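Local coordinates for N-acylhomoserine lactone dependent regulatory protein (Burkholderia cenocepacia, PDB 5L10) that is a LuxR-family transcription factor that probably binds DNA in response to N-acylhomoserine lactones; this chain is its autoinducer-binding domain, at residues I29-Y43 / P152-M165. Residues are numbered along the deposited sequence; the frame is centred on the assembly and turned at random.
Sequences IAAAAAALGFRYCVY and PCASLSHAAHAYLM
A knob-into-hole contact helps join helix 22-35 to helix 143-169, which runs antiparallel to it, on one face of the sheet in the autoinducer-binding domain. Ile29 is the knob, seated among Leu156, Ala159, Ala160 and Leu164; its CD1 lies 3.7 Å from Ala160 CA. Leu156 answers from the other helix with a forked end: CD2 rests on Ala32 CB at 3.6 Å, while CD1 meets Leu36 CD1 tip to tip at 3.8 Å. Helix 22-35 stops in a Schellman motif at Gly37, after which Phe38 places CE2 3.9 Å from Cys153 SG, an oblique sulfur-aromatic contact.

On strand 40-46, Tyr43 has CG anti to its backbone N (chi1 -162°), which sends the ring across helix 143-169. Ala160 CB touches Tyr43 CE1 at 3.6 Å, and Leu164 CD2 packs against Tyr43 CB at 3.7 Å. At the ring's end, Tyr43 OH and His161 ND1 share a hydrogen bond of 2.7 Å, each atom lying near the plane of the other's ring, with the planes inclined at 56°. His161 also meets the ring of His120. This helical layer over an antiparallel sheet is one side of the alpha-beta-alpha sandwich, related to GAF domains, of LuxR-type autoinducer-binding domains.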
loop_
_atom_site.group_PDB
_atom_site.type_symbol
_atom_site.label_atom_id
_atom_site.label_comp_id
_atom_site.label_asym_id
_atom_site.label_seq_id
_atom_site.Cartn_x
_atom_site.Cartn_y
_atom_site.Cartn_z
ATOM N N ILE A 29 -10.993 -7.292 6.345
ATOM C CA ILE A 29 -10.006 -6.351 6.863
ATOM C C ILE A 29 -10.288 -6.034 8.327
ATOM O O ILE A 29 -9.364 -5.919 9.141
ATOM C CB ILE A 29 -9.979 -5.076 5.999
ATOM C CG1 ILE A 29 -9.654 -5.425 4.544
ATOM C CG2 ILE A 29 -8.970 -4.084 6.545
ATOM C CD1 ILE A 29 -9.753 -4.250 3.597
ATOM N N ALA A 30 -11.565 -5.897 8.689
ATOM C CA ALA A 30 -11.912 -5.623 10.080
ATOM C C ALA A 30 -11.618 -6.825 10.972
ATOM O O ALA A 30 -11.168 -6.661 12.113
ATOM C CB ALA A 30 -13.381 -5.217 10.183
ATOM N N ALA A 31 -11.863 -8.039 10.472
ATOM C CA ALA A 31 -11.557 -9.230 11.257
ATOM C C ALA A 31 -10.057 -9.371 11.484
ATOM O O ALA A 31 -9.623 -9.775 12.571
ATOM C CB ALA A 31 -12.124 -10.473 10.573
ATOM N N ALA A 32 -9.246 -9.033 10.479
ATOM C CA ALA A 32 -7.798 -9.093 10.654
ATOM C C ALA A 32 -7.319 -8.041 11.648
ATOM O O ALA A 32 -6.504 -8.337 12.531
ATOM C CB ALA A 32 -7.096 -8.923 9.307
ATOM N N ALA A 33 -7.819 -6.809 11.522
ATOM C CA ALA A 33 -7.444 -5.761 12.465
ATOM C C ALA A 33 -7.831 -6.139 13.891
ATOM O O ALA A 33 -7.059 -5.916 14.832
ATOM C CB ALA A 33 -8.092 -4.438 12.061
ATOM N N ALA A 34 -9.023 -6.717 14.070
ATOM C CA ALA A 34 -9.433 -7.164 15.397
ATOM C C ALA A 34 -8.472 -8.211 15.944
ATOM O O ALA A 34 -8.086 -8.159 17.117
ATOM C CB ALA A 34 -10.856 -7.717 15.354
ATOM N N ALA A 35 -8.064 -9.162 15.101
ATOM C CA ALA A 35 -7.128 -10.193 15.539
ATOM C C ALA A 35 -5.775 -9.604 15.915
ATOM O O ALA A 35 -5.051 -10.190 16.728
ATOM C CB ALA A 35 -6.964 -11.249 14.448
ATOM N N LEU A 36 -5.416 -8.460 15.338
ATOM C CA LEU A 36 -4.179 -7.774 15.682
ATOM C C LEU A 36 -4.315 -6.897 16.919
ATOM O O LEU A 36 -3.335 -6.255 17.311
ATOM C CB LEU A 36 -3.703 -6.921 14.501
ATOM C CG LEU A 36 -3.303 -7.676 13.233
ATOM C CD1 LEU A 36 -2.955 -6.706 12.116
ATOM C CD2 LEU A 36 -2.133 -8.601 13.524
ATOM N N GLY A 37 -5.497 -6.844 17.533
ATOM C CA GLY A 37 -5.705 -6.077 18.744
ATOM C C GLY A 37 -6.451 -4.771 18.576
ATOM O O GLY A 37 -6.646 -4.061 19.570
ATOM N N PHE A 38 -6.871 -4.425 17.361
ATOM C CA PHE A 38 -7.571 -3.168 17.107
ATOM C C PHE A 38 -9.071 -3.424 17.156
ATOM O O PHE A 38 -9.621 -4.091 16.273
ATOM C CB PHE A 38 -7.166 -2.580 15.758
ATOM C CG PHE A 38 -5.708 -2.260 15.651
ATOM C CD1 PHE A 38 -5.197 -1.108 16.225
ATOM C CD2 PHE A 38 -4.847 -3.107 14.973
ATOM C CE1 PHE A 38 -3.854 -0.808 16.127
ATOM C CE2 PHE A 38 -3.503 -2.815 14.872
ATOM C CZ PHE A 38 -3.004 -1.664 15.450
ATOM N N ARG A 39 -9.734 -2.885 18.180
ATOM C CA ARG A 39 -11.172 -3.090 18.315
ATOM C C ARG A 39 -11.935 -2.449 17.165
ATOM O O ARG A 39 -12.949 -2.987 16.704
ATOM C CB ARG A 39 -11.660 -2.530 19.649
ATOM C CG ARG A 39 -13.155 -2.312 19.687
ATOM C CD ARG A 39 -13.686 -2.291 21.087
ATOM N NE ARG A 39 -15.125 -2.071 21.091
ATOM C CZ ARG A 39 -15.912 -2.341 22.124
ATOM N NH1 ARG A 39 -15.394 -2.851 23.232
ATOM N NH2 ARG A 39 -17.216 -2.110 22.046
ATOM N N TYR A 40 -11.459 -1.307 16.679
ATOM C CA TYR A 40 -12.173 -0.522 15.684
ATOM C C TYR A 40 -11.366 -0.406 14.398
ATOM O O TYR A 40 -10.148 -0.199 14.427
ATOM C CB TYR A 40 -12.484 0.861 16.222
ATOM C CG TYR A 40 -13.421 0.862 17.406
ATOM C CD1 TYR A 40 -14.763 0.551 17.250
ATOM C CD2 TYR A 40 -12.968 1.202 18.678
ATOM C CE1 TYR A 40 -15.630 0.567 18.327
ATOM C CE2 TYR A 40 -13.829 1.229 19.757
ATOM C CZ TYR A 40 -15.157 0.907 19.575
ATOM O OH TYR A 40 -16.018 0.922 20.647
ATOM N N CYS A 41 -12.063 -0.528 13.272
ATOM C CA CYS A 41 -11.457 -0.461 11.949
ATOM C C CYS A 41 -12.336 0.411 11.068
ATOM O O CYS A 41 -13.493 0.067 10.811
ATOM C CB CYS A 41 -11.301 -1.860 11.347
ATOM S SG CYS A 41 -10.812 -1.860 9.620
ATOM N N VAL A 42 -11.795 1.537 10.614
ATOM C CA VAL A 42 -12.556 2.540 9.880
ATOM C C VAL A 42 -11.824 2.854 8.585
ATOM O O VAL A 42 -10.592 2.962 8.571
ATOM C CB VAL A 42 -12.745 3.825 10.713
ATOM C CG1 VAL A 42 -13.691 4.789 10.013
ATOM C CG2 VAL A 42 -13.240 3.495 12.108
ATOM N N TYR A 43 -12.580 3.010 7.497
ATOM C CA TYR A 43 -12.011 3.427 6.222
ATOM C C TYR A 43 -12.766 4.637 5.699
ATOM O O TYR A 43 -14.000 4.651 5.698
ATOM C CB TYR A 43 -12.044 2.307 5.179
ATOM C CG TYR A 43 -11.082 2.572 4.046
ATOM C CD1 TYR A 43 -9.727 2.307 4.192
ATOM C CD2 TYR A 43 -11.519 3.116 2.843
ATOM C CE1 TYR A 43 -8.834 2.560 3.169
ATOM C CE2 TYR A 43 -10.631 3.374 1.812
ATOM C CZ TYR A 43 -9.290 3.091 1.982
ATOM O OH TYR A 43 -8.395 3.340 0.968
ATOM N N PRO A 152 2.558 -6.247 9.552
ATOM C CA PRO A 152 1.142 -6.633 9.411
ATOM C C PRO A 152 0.227 -5.465 9.093
ATOM O O PRO A 152 -0.658 -5.593 8.238
ATOM C CB PRO A 152 0.815 -7.261 10.773
ATOM C CG PRO A 152 2.127 -7.710 11.300
ATOM C CD PRO A 152 3.096 -6.666 10.858
ATOM N N CYS A 153 0.410 -4.323 9.758
ATOM C CA CYS A 153 -0.431 -3.168 9.467
ATOM C C CYS A 153 -0.220 -2.678 8.043
ATOM O O CYS A 153 -1.176 -2.268 7.372
ATOM C CB CYS A 153 -0.153 -2.051 10.466
ATOM S SG CYS A 153 -0.874 -2.345 12.079
ATOM N N ALA A 154 1.030 -2.700 7.571
ATOM C CA ALA A 154 1.317 -2.378 6.177
ATOM C C ALA A 154 0.537 -3.289 5.241
ATOM O O ALA A 154 -0.058 -2.835 4.257
ATOM C CB ALA A 154 2.817 -2.507 5.918
ATOM N N SER A 155 0.535 -4.587 5.540
ATOM C CA SER A 155 -0.235 -5.542 4.754
ATOM C C SER A 155 -1.704 -5.135 4.684
ATOM O O SER A 155 -2.278 -5.025 3.596
ATOM C CB SER A 155 -0.071 -6.937 5.355
ATOM O OG SER A 155 -0.762 -7.906 4.599
ATOM N N LEU A 156 -2.324 -4.887 5.843
ATOM C CA LEU A 156 -3.730 -4.486 5.872
ATOM C C LEU A 156 -3.954 -3.177 5.131
ATOM O O LEU A 156 -4.997 -2.980 4.496
ATOM C CB LEU A 156 -4.211 -4.346 7.314
ATOM C CG LEU A 156 -4.613 -5.626 8.032
ATOM C CD1 LEU A 156 -5.169 -5.296 9.411
ATOM C CD2 LEU A 156 -5.635 -6.356 7.189
ATOM N N SER A 157 -2.991 -2.260 5.223
ATOM C CA SER A 157 -3.128 -0.964 4.573
ATOM C C SER A 157 -3.132 -1.110 3.057
ATOM O O SER A 157 -3.950 -0.496 2.363
ATOM C CB SER A 157 -2.001 -0.045 5.028
ATOM O OG SER A 157 -2.088 1.195 4.367
ATOM N N HIS A 158 -2.211 -1.916 2.523
ATOM C CA HIS A 158 -2.234 -2.220 1.098
ATOM C C HIS A 158 -3.544 -2.887 0.707
ATOM O O HIS A 158 -4.107 -2.596 -0.353
ATOM C CB HIS A 158 -1.045 -3.113 0.733
ATOM C CG HIS A 158 -1.160 -3.763 -0.613
ATOM N ND1 HIS A 158 -1.940 -4.878 -0.839
ATOM C CD2 HIS A 158 -0.582 -3.466 -1.801
ATOM C CE1 HIS A 158 -1.846 -5.234 -2.108
ATOM N NE2 HIS A 158 -1.026 -4.393 -2.714
ATOM N N ALA A 159 -4.048 -3.781 1.559
ATOM C CA ALA A 159 -5.277 -4.501 1.243
ATOM C C ALA A 159 -6.470 -3.559 1.178
ATOM O O ALA A 159 -7.334 -3.701 0.304
ATOM C CB ALA A 159 -5.520 -5.600 2.276
ATOM N N ALA A 160 -6.543 -2.597 2.099
ATOM C CA ALA A 160 -7.660 -1.660 2.092
ATOM C C ALA A 160 -7.632 -0.792 0.843
ATOM O O ALA A 160 -8.669 -0.563 0.209
ATOM C CB ALA A 160 -7.629 -0.795 3.352
ATOM N N HIS A 161 -6.448 -0.318 0.465
ATOM C CA HIS A 161 -6.340 0.568 -0.683
ATOM C C HIS A 161 -6.534 -0.183 -1.993
ATOM O O HIS A 161 -7.008 0.400 -2.974
ATOM C CB HIS A 161 -4.990 1.277 -0.652
ATOM C CG HIS A 161 -4.781 2.108 0.575
ATOM N ND1 HIS A 161 -5.808 2.793 1.190
ATOM C CD2 HIS A 161 -3.672 2.354 1.311
ATOM C CE1 HIS A 161 -5.337 3.432 2.246
ATOM N NE2 HIS A 161 -4.044 3.181 2.343
ATOM N N ALA A 162 -6.193 -1.471 -2.027
ATOM C CA ALA A 162 -6.272 -2.238 -3.262
ATOM C C ALA A 162 -7.601 -2.959 -3.434
ATOM O O ALA A 162 -8.042 -3.160 -4.573
ATOM C CB ALA A 162 -5.131 -3.257 -3.329
ATOM N N TYR A 163 -8.256 -3.347 -2.339
ATOM C CA TYR A 163 -9.465 -4.152 -2.425
ATOM C C TYR A 163 -10.724 -3.447 -1.939
ATOM O O TYR A 163 -11.819 -3.830 -2.361
ATOM C CB TYR A 163 -9.296 -5.455 -1.629
ATOM C CG TYR A 163 -8.225 -6.369 -2.177
ATOM C CD1 TYR A 163 -8.530 -7.332 -3.131
ATOM C CD2 TYR A 163 -6.912 -6.270 -1.740
ATOM C CE1 TYR A 163 -7.554 -8.173 -3.633
ATOM C CE2 TYR A 163 -5.929 -7.106 -2.237
ATOM C CZ TYR A 163 -6.256 -8.056 -3.182
ATOM O OH TYR A 163 -5.281 -8.888 -3.680
ATOM N N LEU A 164 -10.607 -2.444 -1.070
ATOM C CA LEU A 164 -11.773 -1.747 -0.539
ATOM C C LEU A 164 -12.002 -0.396 -1.209
ATOM O O LEU A 164 -13.101 -0.132 -1.706
ATOM C CB LEU A 164 -11.633 -1.563 0.978
ATOM C CG LEU A 164 -12.831 -0.918 1.668
ATOM C CD1 LEU A 164 -14.069 -1.747 1.415
ATOM C CD2 LEU A 164 -12.581 -0.781 3.153
HETATM N N MSE A 165 -10.990 0.464 -1.229
HETATM C CA MSE A 165 -11.117 1.786 -1.834
HETATM C C MSE A 165 -11.670 1.781 -3.277
HETATM O O MSE A 165 -12.621 2.513 -3.562
HETATM C CB MSE A 165 -9.766 2.514 -1.791
HETATM C CG MSE A 165 -9.659 3.658 -2.782
HETATM SE SE MSE A 165 -8.238 4.940 -2.408
HETATM C CE MSE A 165 -6.711 3.745 -2.369
#